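Local coordinates for protein toll-like receptor 13 (Mus musculus, PDB 4Z0C) that recognises and binds bacterial 23S rRNA as an innate immune receptor, signalling through MYD88 and TRAF6 to activate NF-kappa-B and inflammation, at residues A[288-293]-A[311-316]; A[318-323]-A[340-345]; A[381-386]-A[405-410]. One frame throughout, in Å; residues are numbered along the deposited sequence.

Interaction 1. Residues A[288-293]-A[311-316]; sequences KNVTNA and GQNSDL. With NAG (2-acetamido-2-deoxy-beta-D-glucopyranose), chain O.
Lys288 and Gln312 lie side by side and point the same way. In both, CG is anti to the carbonyl carbon and the chain beyond it is extended. The aliphatic stem of the lysine runs along the amide of the glutamine, with Lys288 CE 3.3 Å from Gln312 OE1. At their base Lys288 N donates to Gly311 O at 3.2 Å.

Asn313 reaches across to the other coil. Its chi1 of -76° brings OD1 to the backbone of 288-293. Val290 N donates to Asn313 OD1 at 2.8 Å, nearly along the C=O axis. Thr291 N adds a weak bond to the same oxygen at 3.4 Å. Asn313 ND2 is held by Leu310 O and Phe286 O, so both ends of this buried amide are used. This is the asparagine ladder of leucine-rich repeats, here between LRR 11 and LRR 12.

Asn289, a predicted N-glycosylation site, has CG anti to its backbone N and faces the N-acetylglucosamine. Sugar C1 stands 2.9 Å from Asn289 ND2, longer than a covalent link. As modelled, Asn289 ND2 donates to sugar O5 at 3.0 Å and to Leu261 O. A water donates to Asn289 OD1 at 2.6 Å and to Thr291 O, and accepts from Asp315 N. Asp315 OD2 approaches sugar C1, and Ser314 OG its acetyl methyl C8. Leu316 CD2 lies 3.4 Å from Ala293 N, where helix 293-302 begins behind its N-cap Asn292.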
loop_
_atom_site.group_PDB
_atom_site.type_symbol
_atom_site.label_atom_id
_atom_site.label_comp_id
_atom_site.label_asym_id
_atom_site.label_seq_id
_atom_site.Cartn_x
_atom_site.Cartn_y
_atom_site.Cartn_z
ATOM N N LYS A 288 3.847 -36.680 2.474
ATOM C CA LYS A 288 2.639 -36.791 1.655
ATOM C C LYS A 288 1.792 -38.031 1.948
ATOM O O LYS A 288 1.532 -38.851 1.070
ATOM C CB LYS A 288 2.929 -36.620 0.147
ATOM C CG LYS A 288 3.312 -35.186 -0.231
ATOM C CD LYS A 288 3.423 -34.984 -1.747
ATOM C CE LYS A 288 4.232 -33.730 -2.100
ATOM N NZ LYS A 288 4.489 -33.583 -3.569
ATOM N N ASN A 289 1.355 -38.136 3.197
ATOM C CA ASN A 289 0.346 -39.115 3.569
ATOM C C ASN A 289 0.904 -40.520 3.472
ATOM O O ASN A 289 0.264 -41.465 3.004
ATOM C CB ASN A 289 -0.883 -38.942 2.684
ATOM C CG ASN A 289 -2.031 -39.790 3.106
ATOM O OD1 ASN A 289 -2.267 -40.016 4.298
ATOM N ND2 ASN A 289 -2.743 -40.313 2.115
ATOM N N VAL A 290 2.124 -40.634 3.958
ATOM C CA VAL A 290 2.859 -41.866 3.869
ATOM C C VAL A 290 2.663 -42.657 5.185
ATOM O O VAL A 290 2.814 -43.868 5.219
ATOM C CB VAL A 290 4.338 -41.524 3.514
ATOM C CG1 VAL A 290 5.297 -41.987 4.580
ATOM C CG2 VAL A 290 4.696 -42.099 2.165
ATOM N N THR A 291 2.252 -41.970 6.244
ATOM C CA THR A 291 2.089 -42.597 7.554
ATOM C C THR A 291 1.074 -41.865 8.445
ATOM O O THR A 291 0.606 -40.786 8.109
ATOM C CB THR A 291 3.433 -42.651 8.310
ATOM O OG1 THR A 291 3.304 -43.465 9.486
ATOM C CG2 THR A 291 3.846 -41.255 8.736
ATOM N N ASN A 292 0.715 -42.484 9.563
ATOM C CA ASN A 292 -0.010 -41.810 10.627
ATOM C C ASN A 292 0.772 -41.860 11.938
ATOM O O ASN A 292 1.927 -42.263 11.936
ATOM C CB ASN A 292 -1.463 -42.307 10.778
ATOM C CG ASN A 292 -1.584 -43.809 11.069
ATOM O OD1 ASN A 292 -0.651 -44.476 11.550
ATOM N ND2 ASN A 292 -2.779 -44.338 10.810
ATOM N N ALA A 293 0.162 -41.442 13.045
ATOM C CA ALA A 293 0.896 -41.343 14.309
ATOM C C ALA A 293 1.463 -42.678 14.740
ATOM O O ALA A 293 2.580 -42.750 15.264
ATOM C CB ALA A 293 0.015 -40.799 15.399
ATOM N N GLY A 311 6.592 -33.845 6.738
ATOM C CA GLY A 311 5.726 -32.855 6.121
ATOM C C GLY A 311 4.646 -33.417 5.216
ATOM O O GLY A 311 4.867 -34.400 4.517
ATOM N N GLN A 312 3.485 -32.769 5.224
ATOM C CA GLN A 312 2.349 -33.128 4.371
ATOM C C GLN A 312 1.722 -34.491 4.694
ATOM O O GLN A 312 1.139 -35.130 3.820
ATOM C CB GLN A 312 2.722 -33.058 2.887
ATOM C CG GLN A 312 3.054 -31.659 2.374
ATOM C CD GLN A 312 3.372 -31.646 0.896
ATOM O OE1 GLN A 312 4.524 -31.773 0.493
ATOM N NE2 GLN A 312 2.334 -31.559 0.076
ATOM N N ASN A 313 1.852 -34.943 5.938
ATOM C CA ASN A 313 1.103 -36.121 6.384
ATOM C C ASN A 313 -0.265 -35.746 6.933
ATOM O O ASN A 313 -0.429 -35.479 8.131
ATOM C CB ASN A 313 1.917 -36.958 7.362
ATOM C CG ASN A 313 2.986 -37.775 6.648
ATOM O OD1 ASN A 313 2.659 -38.660 5.856
ATOM N ND2 ASN A 313 4.263 -37.466 6.901
ATOM N N SER A 314 -1.240 -35.740 6.028
ATOM C CA SER A 314 -2.567 -35.214 6.293
ATOM C C SER A 314 -3.337 -35.924 7.417
ATOM O O SER A 314 -4.283 -35.367 7.974
ATOM C CB SER A 314 -3.376 -35.210 4.991
ATOM O OG SER A 314 -3.190 -36.414 4.266
ATOM N N ASP A 315 -2.929 -37.139 7.762
ATOM C CA ASP A 315 -3.591 -37.873 8.846
ATOM C C ASP A 315 -3.029 -37.560 10.233
ATOM O O ASP A 315 -3.471 -38.144 11.233
ATOM C CB ASP A 315 -3.548 -39.384 8.597
ATOM C CG ASP A 315 -4.583 -39.836 7.582
ATOM O OD1 ASP A 315 -5.504 -39.052 7.273
ATOM O OD2 ASP A 315 -4.465 -40.976 7.082
ATOM N N LEU A 316 -2.044 -36.667 10.298
ATOM C CA LEU A 316 -1.566 -36.201 11.594
ATOM C C LEU A 316 -2.421 -34.985 12.010
ATOM O O LEU A 316 -2.287 -33.889 11.452
ATOM C CB LEU A 316 -0.073 -35.848 11.559
ATOM C CG LEU A 316 0.952 -36.936 11.216
ATOM C CD1 LEU A 316 2.377 -36.411 11.381
ATOM C CD2 LEU A 316 0.733 -38.224 12.039
HETATM C C1 NAG O . -4.933 -41.288 3.779
HETATM C C2 NAG O . -5.691 -40.730 2.594
HETATM C C3 NAG O . -7.009 -41.482 2.604
HETATM C C4 NAG O . -6.725 -42.995 2.493
HETATM C C5 NAG O . -5.466 -43.463 3.267
HETATM C C6 NAG O . -4.851 -44.739 2.701
HETATM C C7 NAG O . -5.723 -38.476 1.662
HETATM C C8 NAG O . -5.636 -37.016 1.967
HETATM N N2 NAG O . -5.804 -39.287 2.706
HETATM O O3 NAG O . -7.819 -41.002 1.554
HETATM O O4 NAG O . -7.855 -43.715 2.962
HETATM O O5 NAG O . -4.421 -42.503 3.311
HETATM O O6 NAG O . -3.683 -45.033 3.435
HETATM O O7 NAG O . -5.735 -38.857 0.499
HETATM O O HOH W 1 -1.055 -39.133 6.461
#

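Interaction 2. Residues A[318-323]-A[340-345]; sequences YLNDSE and LSFINN. With NAG (2-acetamido-2-deoxy-beta-D-glucopyranose), chain P; NAG (2-acetamido-2-deoxy-beta-D-glucopyranose), chain Q.
One face of the Tyr318 ring, near its CD2–CE2 side, lies against O5 of the N-acetylglucosamine carried by Asn320. Tyr318 CE2 is 3.5 Å from the sugar O5. Tyr318 CG sits between the backbone N and the carbonyl carbon (chi1 58°), which stands the ring up beside the glycan. The sugar itself is joined to Asn320 ND2 through its C1, a 1.4 Å bond that confirms N-glycosylation here.

The two segments form a small parallel sheet in the leucine-rich repeat solenoid, the ectodomain of the receptor. Strand 318-319 belongs to LRR 12 and strand 342-343 to LRR 13. This pair is separate from the long run of parallel strands that includes 307-309 and 332-334. Tyr318 pairs with Phe342 and Leu319 with Ile343. Leu319 N donates to Phe342 O at 3.1 Å, in the carbonyl plane. Asn344 N returns a weak bond to Leu319 O at 3.4 Å.

The two faces differ in burial. On the more exposed face of Tyr318 and Phe342, the CB atoms of these two residues meet at 3.9 Å. The Phe342 ring has CG anti to its backbone N and takes Asn320 CB and Tyr318 CB at its edge, near the ring plane. The face of Leu319 and Ile343 is buried. Leu319 and Ile343 lie side by side, and Leu340 crosses Leu319 obliquely, with Leu340 CD2 3.8 Å from Leu319 CD1. Leu319 also touches Ala293 of helix 293-302.

Beyond the strands Asp321 N donates to Glu323 OE2 on its syn lone pair. Asp321 OD2 forms a salt bridge with Lys297 of that helix. Asn345 carries a second sugar on ND2. Asn344 OD1 accepts from Arg346 N and lies 3.3 Å from Asn320 CA.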
loop_
_atom_site.group_PDB
_atom_site.type_symbol
_atom_site.label_atom_id
_atom_site.label_comp_id
_atom_site.label_asym_id
_atom_site.label_seq_id
_atom_site.Cartn_x
_atom_site.Cartn_y
_atom_site.Cartn_z
ATOM N N TYR A 318 -3.609 -34.746 15.680
ATOM C CA TYR A 318 -3.036 -34.470 16.993
ATOM C C TYR A 318 -1.879 -35.427 17.311
ATOM O O TYR A 318 -1.814 -36.554 16.798
ATOM C CB TYR A 318 -4.089 -34.513 18.100
ATOM C CG TYR A 318 -4.840 -35.818 18.213
ATOM C CD1 TYR A 318 -6.021 -36.028 17.510
ATOM C CD2 TYR A 318 -4.377 -36.837 19.043
ATOM C CE1 TYR A 318 -6.712 -37.223 17.619
ATOM C CE2 TYR A 318 -5.062 -38.042 19.159
ATOM C CZ TYR A 318 -6.221 -38.227 18.442
ATOM O OH TYR A 318 -6.889 -39.417 18.551
ATOM N N LEU A 319 -0.957 -34.956 18.144
ATOM C CA LEU A 319 0.122 -35.783 18.648
ATOM C C LEU A 319 0.211 -35.594 20.149
ATOM O O LEU A 319 0.700 -34.583 20.626
ATOM C CB LEU A 319 1.446 -35.422 17.965
ATOM C CG LEU A 319 1.551 -35.826 16.495
ATOM C CD1 LEU A 319 2.594 -34.973 15.778
ATOM C CD2 LEU A 319 1.907 -37.301 16.382
ATOM N N ASN A 320 -0.277 -36.565 20.902
ATOM C CA ASN A 320 -0.275 -36.426 22.350
ATOM C C ASN A 320 0.057 -37.722 23.065
ATOM O O ASN A 320 -0.317 -37.902 24.217
ATOM C CB ASN A 320 -1.620 -35.862 22.835
ATOM C CG ASN A 320 -2.804 -36.769 22.504
ATOM O OD1 ASN A 320 -2.704 -37.663 21.662
ATOM N ND2 ASN A 320 -3.939 -36.526 23.170
ATOM N N ASP A 321 0.783 -38.614 22.391
ATOM C CA ASP A 321 0.932 -39.974 22.899
ATOM C C ASP A 321 2.287 -40.630 22.630
ATOM O O ASP A 321 2.357 -41.677 21.975
ATOM C CB ASP A 321 -0.172 -40.852 22.317
ATOM C CG ASP A 321 -0.415 -42.076 23.135
ATOM O OD1 ASP A 321 -0.174 -42.022 24.360
ATOM O OD2 ASP A 321 -0.811 -43.097 22.543
ATOM N N SER A 322 3.358 -39.992 23.093
ATOM C CA SER A 322 4.685 -40.596 23.048
ATOM C C SER A 322 5.154 -41.048 21.663
ATOM O O SER A 322 6.005 -41.923 21.563
ATOM C CB SER A 322 4.758 -41.757 24.047
ATOM O OG SER A 322 4.338 -41.335 25.336
ATOM N N GLU A 323 4.615 -40.448 20.603
ATOM C CA GLU A 323 4.955 -40.839 19.222
ATOM C C GLU A 323 6.443 -40.843 18.886
ATOM O O GLU A 323 6.907 -41.656 18.080
ATOM C CB GLU A 323 4.209 -39.972 18.201
ATOM C CG GLU A 323 2.764 -40.400 17.950
ATOM C CD GLU A 323 1.776 -39.881 18.987
ATOM O OE1 GLU A 323 0.668 -40.459 19.075
ATOM O OE2 GLU A 323 2.105 -38.915 19.723
ATOM N N LEU A 340 -2.266 -30.703 11.797
ATOM C CA LEU A 340 -2.165 -30.698 13.245
ATOM C C LEU A 340 -2.925 -29.536 13.855
ATOM O O LEU A 340 -2.767 -28.386 13.420
ATOM C CB LEU A 340 -0.698 -30.615 13.656
ATOM C CG LEU A 340 0.143 -31.854 13.317
ATOM C CD1 LEU A 340 1.630 -31.536 13.410
ATOM C CD2 LEU A 340 -0.243 -33.021 14.256
ATOM N N SER A 341 -3.764 -29.830 14.847
ATOM C CA SER A 341 -4.376 -28.763 15.614
ATOM C C SER A 341 -4.069 -28.922 17.094
ATOM O O SER A 341 -4.288 -28.014 17.883
ATOM C CB SER A 341 -5.882 -28.664 15.350
ATOM O OG SER A 341 -6.588 -29.796 15.824
ATOM N N PHE A 342 -3.532 -30.066 17.480
ATOM C CA PHE A 342 -3.197 -30.236 18.887
ATOM C C PHE A 342 -1.887 -30.959 19.058
ATOM O O PHE A 342 -1.632 -31.963 18.392
ATOM C CB PHE A 342 -4.314 -30.963 19.661
ATOM C CG PHE A 342 -4.089 -30.992 21.149
ATOM C CD1 PHE A 342 -4.325 -29.861 21.921
ATOM C CD2 PHE A 342 -3.631 -32.139 21.777
ATOM C CE1 PHE A 342 -4.109 -29.887 23.295
ATOM C CE2 PHE A 342 -3.413 -32.173 23.149
ATOM C CZ PHE A 342 -3.652 -31.058 23.906
ATOM N N ILE A 343 -1.052 -30.440 19.948
ATOM C CA ILE A 343 0.230 -31.075 20.224
ATOM C C ILE A 343 0.573 -30.748 21.668
ATOM O O ILE A 343 0.228 -29.673 22.158
ATOM C CB ILE A 343 1.319 -30.572 19.237
ATOM C CG1 ILE A 343 2.523 -31.506 19.191
ATOM C CG2 ILE A 343 1.732 -29.122 19.529
ATOM C CD1 ILE A 343 3.179 -31.489 17.844
ATOM N N ASN A 344 1.198 -31.677 22.378
ATOM C CA ASN A 344 1.521 -31.409 23.778
ATOM C C ASN A 344 2.798 -32.059 24.313
ATOM O O ASN A 344 3.636 -32.528 23.571
ATOM C CB ASN A 344 0.322 -31.745 24.672
ATOM C CG ASN A 344 0.108 -33.245 24.840
ATOM O OD1 ASN A 344 0.874 -34.073 24.328
ATOM N ND2 ASN A 344 -0.940 -33.603 25.570
ATOM N N ASN A 345 2.886 -32.107 25.633
ATOM C CA ASN A 345 4.035 -32.608 26.369
ATOM C C ASN A 345 4.363 -34.093 26.205
ATOM O O ASN A 345 5.485 -34.518 26.442
ATOM C CB ASN A 345 3.760 -32.352 27.856
ATOM C CG ASN A 345 4.812 -31.511 28.484
ATOM O OD1 ASN A 345 5.769 -31.142 27.804
ATOM N ND2 ASN A 345 4.633 -31.128 29.751
HETATM C C1 NAG P . -5.035 -37.385 22.770
HETATM C C2 NAG P . -5.424 -38.082 24.080
HETATM C C3 NAG P . -6.798 -38.758 23.998
HETATM C C4 NAG P . -7.847 -37.810 23.437
HETATM C C5 NAG P . -7.385 -37.228 22.099
HETATM C C6 NAG P . -8.376 -36.185 21.560
HETATM C C7 NAG P . -3.717 -39.083 25.576
HETATM C C8 NAG P . -3.140 -40.411 25.968
HETATM N N2 NAG P . -4.398 -39.057 24.424
HETATM O O3 NAG P . -7.235 -39.210 25.268
HETATM O O4 NAG P . -9.076 -38.506 23.299
HETATM O O5 NAG P . -6.093 -36.639 22.184
HETATM O O6 NAG P . -8.369 -34.979 22.306
HETATM O O7 NAG P . -3.547 -38.109 26.305
HETATM C C1 NAG Q . 3.589 -31.804 30.466
HETATM C C2 NAG Q . 4.531 -31.153 31.493
HETATM C C3 NAG Q . 3.843 -30.925 32.849
HETATM C C4 NAG Q . 2.473 -30.276 32.648
HETATM C C5 NAG Q . 1.679 -31.136 31.671
HETATM C C6 NAG Q . 0.215 -30.736 31.508
HETATM C C7 NAG Q . 6.988 -31.503 31.431
HETATM C C8 NAG Q . 8.093 -32.378 31.954
HETATM N N2 NAG Q . 5.742 -31.946 31.656
HETATM O O3 NAG Q . 4.654 -30.128 33.689
HETATM O O4 NAG Q . 1.791 -30.119 33.870
HETATM O O5 NAG Q . 2.361 -31.092 30.430
HETATM O O6 NAG Q . 0.084 -29.580 30.708
HETATM O O7 NAG Q . 7.250 -30.453 30.828
#

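Interaction 3. Residues A[381-386]-A[405-410]; sequences LSLSRN and LNLAAC
Asn406 leaves its strand with CG anti to the backbone N (chi1 -174°). Its CB packs on Ser382 CB, the neighbour in parallel register. At the tip, OD1 turns back to its own chain and accepts from Ala408 N at 3.1 Å, an Asx turn. That donor stands above the carbonyl plane. Ser384 OG sits against the end of the amide, 2.9 Å from Asn406 OD1 and 3.1 Å from Asn406 ND2, without the angle for a hydrogen bond to either. Ser382 OG is a more distant neighbour of ND2.

Next to this amide, the backbones are joined by two short bonds. Asn406 N donates to Leu381 O at 2.9 Å, and Leu383 N donates to Asn406 O at 2.7 Å. Both bonds run nearly along the C=O axis. They link strands 380-382 and 404-406, consecutive rungs of the leucine-rich repeat solenoid in LRR 15 and LRR 16. Ser382 and Asn406 project to the concave face, and the nearest atom of the contact is about 7 Å from the bound RNA. Leu381 lies alongside Leu405, and Leu383 alongside Leu407, in the hydrophobic core.

Past the strands, Ala408 O takes Arg385 N at 3.1 Å and a weak bond from Ser384 OG. The Arg385 guanidinium lays one face over Ala409 CB. Asn386 is the ladder asparagine of LRR 15. Its ND2 donates to Leu383 O and Leu359 O, while OD1 accepts from Phe364 N. Cys410 occupies the equivalent position in LRR 16, and its SG lies 3.2 Å from Leu383 O.

The amide of Asn406 thus closes its own Asx turn. That of Asn386 ties its turn to the preceding coil through Leu359 O and Phe364 N, while the leucines pack mainly on one another in the core.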
loop_
_atom_site.group_PDB
_atom_site.type_symbol
_atom_site.label_atom_id
_atom_site.label_comp_id
_atom_site.label_asym_id
_atom_site.label_seq_id
_atom_site.Cartn_x
_atom_site.Cartn_y
_atom_site.Cartn_z
ATOM N N LEU A 381 12.605 -22.810 16.077
ATOM C CA LEU A 381 11.207 -23.205 16.136
ATOM C C LEU A 381 10.457 -22.360 15.127
ATOM O O LEU A 381 10.601 -21.131 15.098
ATOM C CB LEU A 381 10.640 -23.006 17.541
ATOM C CG LEU A 381 9.122 -23.210 17.691
ATOM C CD1 LEU A 381 8.708 -24.629 17.342
ATOM C CD2 LEU A 381 8.635 -22.838 19.092
ATOM N N SER A 382 9.711 -23.018 14.247
ATOM C CA SER A 382 8.851 -22.290 13.331
ATOM C C SER A 382 7.371 -22.641 13.506
ATOM O O SER A 382 6.994 -23.810 13.494
ATOM C CB SER A 382 9.274 -22.519 11.891
ATOM O OG SER A 382 8.246 -22.094 11.018
ATOM N N LEU A 383 6.535 -21.612 13.651
ATOM C CA LEU A 383 5.089 -21.795 13.749
ATOM C C LEU A 383 4.374 -21.041 12.631
ATOM O O LEU A 383 3.153 -20.876 12.697
ATOM C CB LEU A 383 4.573 -21.283 15.106
ATOM C CG LEU A 383 5.248 -21.901 16.339
ATOM C CD1 LEU A 383 4.825 -21.272 17.648
ATOM C CD2 LEU A 383 4.945 -23.345 16.364
ATOM N N SER A 384 5.137 -20.558 11.638
ATOM C CA SER A 384 4.592 -19.751 10.540
ATOM C C SER A 384 3.358 -20.342 9.914
ATOM O O SER A 384 3.268 -21.551 9.772
ATOM C CB SER A 384 5.611 -19.530 9.419
ATOM O OG SER A 384 6.558 -18.596 9.838
ATOM N N ARG A 385 2.433 -19.471 9.518
ATOM C CA ARG A 385 1.224 -19.885 8.815
ATOM C C ARG A 385 0.368 -20.818 9.643
ATOM O O ARG A 385 -0.253 -21.734 9.109
ATOM C CB ARG A 385 1.540 -20.535 7.464
ATOM C CG ARG A 385 2.339 -19.651 6.566
ATOM C CD ARG A 385 2.057 -19.896 5.090
ATOM N NE ARG A 385 2.774 -18.888 4.307
ATOM C CZ ARG A 385 2.247 -17.739 3.890
ATOM N NH1 ARG A 385 0.979 -17.446 4.157
ATOM N NH2 ARG A 385 2.986 -16.885 3.199
ATOM N N ASN A 386 0.334 -20.579 10.944
ATOM C CA ASN A 386 -0.709 -21.154 11.776
ATOM C C ASN A 386 -1.741 -20.085 12.112
ATOM O O ASN A 386 -1.396 -18.921 12.279
ATOM C CB ASN A 386 -0.129 -21.814 13.035
ATOM C CG ASN A 386 0.517 -23.180 12.742
ATOM O OD1 ASN A 386 -0.179 -24.166 12.527
ATOM N ND2 ASN A 386 1.849 -23.229 12.734
ATOM N N LEU A 405 13.007 -17.760 16.419
ATOM C CA LEU A 405 11.575 -18.067 16.448
ATOM C C LEU A 405 10.903 -17.466 15.218
ATOM O O LEU A 405 10.974 -16.261 14.980
ATOM C CB LEU A 405 10.929 -17.542 17.744
ATOM C CG LEU A 405 9.406 -17.696 17.957
ATOM C CD1 LEU A 405 8.952 -19.175 17.940
ATOM C CD2 LEU A 405 8.934 -17.010 19.241
ATOM N N ASN A 406 10.275 -18.313 14.415
ATOM C CA ASN A 406 9.565 -17.841 13.227
ATOM C C ASN A 406 8.048 -17.974 13.393
ATOM O O ASN A 406 7.501 -19.093 13.437
ATOM C CB ASN A 406 10.029 -18.602 11.982
ATOM C CG ASN A 406 9.434 -18.041 10.694
ATOM O OD1 ASN A 406 8.812 -16.976 10.688
ATOM N ND2 ASN A 406 9.610 -18.771 9.597
ATOM N N LEU A 407 7.393 -16.816 13.470
ATOM C CA LEU A 407 5.953 -16.688 13.643
ATOM C C LEU A 407 5.334 -15.908 12.484
ATOM O O LEU A 407 4.264 -15.354 12.618
ATOM C CB LEU A 407 5.670 -15.944 14.948
ATOM C CG LEU A 407 5.925 -16.735 16.226
ATOM C CD1 LEU A 407 5.969 -15.801 17.403
ATOM C CD2 LEU A 407 4.776 -17.709 16.411
ATOM N N ALA A 408 6.011 -15.878 11.345
ATOM C CA ALA A 408 5.539 -15.123 10.194
ATOM C C ALA A 408 4.231 -15.649 9.624
ATOM O O ALA A 408 4.002 -16.843 9.595
ATOM C CB ALA A 408 6.602 -15.102 9.108
ATOM N N ALA A 409 3.372 -14.733 9.193
ATOM C CA ALA A 409 2.114 -15.053 8.520
ATOM C C ALA A 409 1.157 -15.878 9.368
ATOM O O ALA A 409 0.259 -16.544 8.844
ATOM C CB ALA A 409 2.355 -15.704 7.170
ATOM N N CYS A 410 1.336 -15.826 10.681
ATOM C CA CYS A 410 0.273 -16.260 11.565
ATOM C C CYS A 410 -0.796 -15.147 11.604
ATOM O O CYS A 410 -0.776 -14.236 10.773
ATOM C CB CYS A 410 0.815 -16.523 12.956
ATOM S SG CYS A 410 1.903 -17.938 13.020
#

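All three contacts join consecutive coils of the same solenoid, but at different places. Interactions 1 and 2 touch: Leu316 O packs on Leu340 CD2, and Ala293 at the start of helix 293-302 meets Leu319 and Glu323. LRR 12 contributes to both. Each is partly buried and has a sugar beside it. Interaction 1 has no strand pairing; a side-chain amide, one backbone bond and a bridging water join its coils. Interaction 2 has a two-strand sheet and carries two covalent glycans. Interaction 3 is a buried contact on the main run of strands, touches neither of the others, and combines straight backbone bonds with leucine packing. Of the three, it lies nearest the RNA.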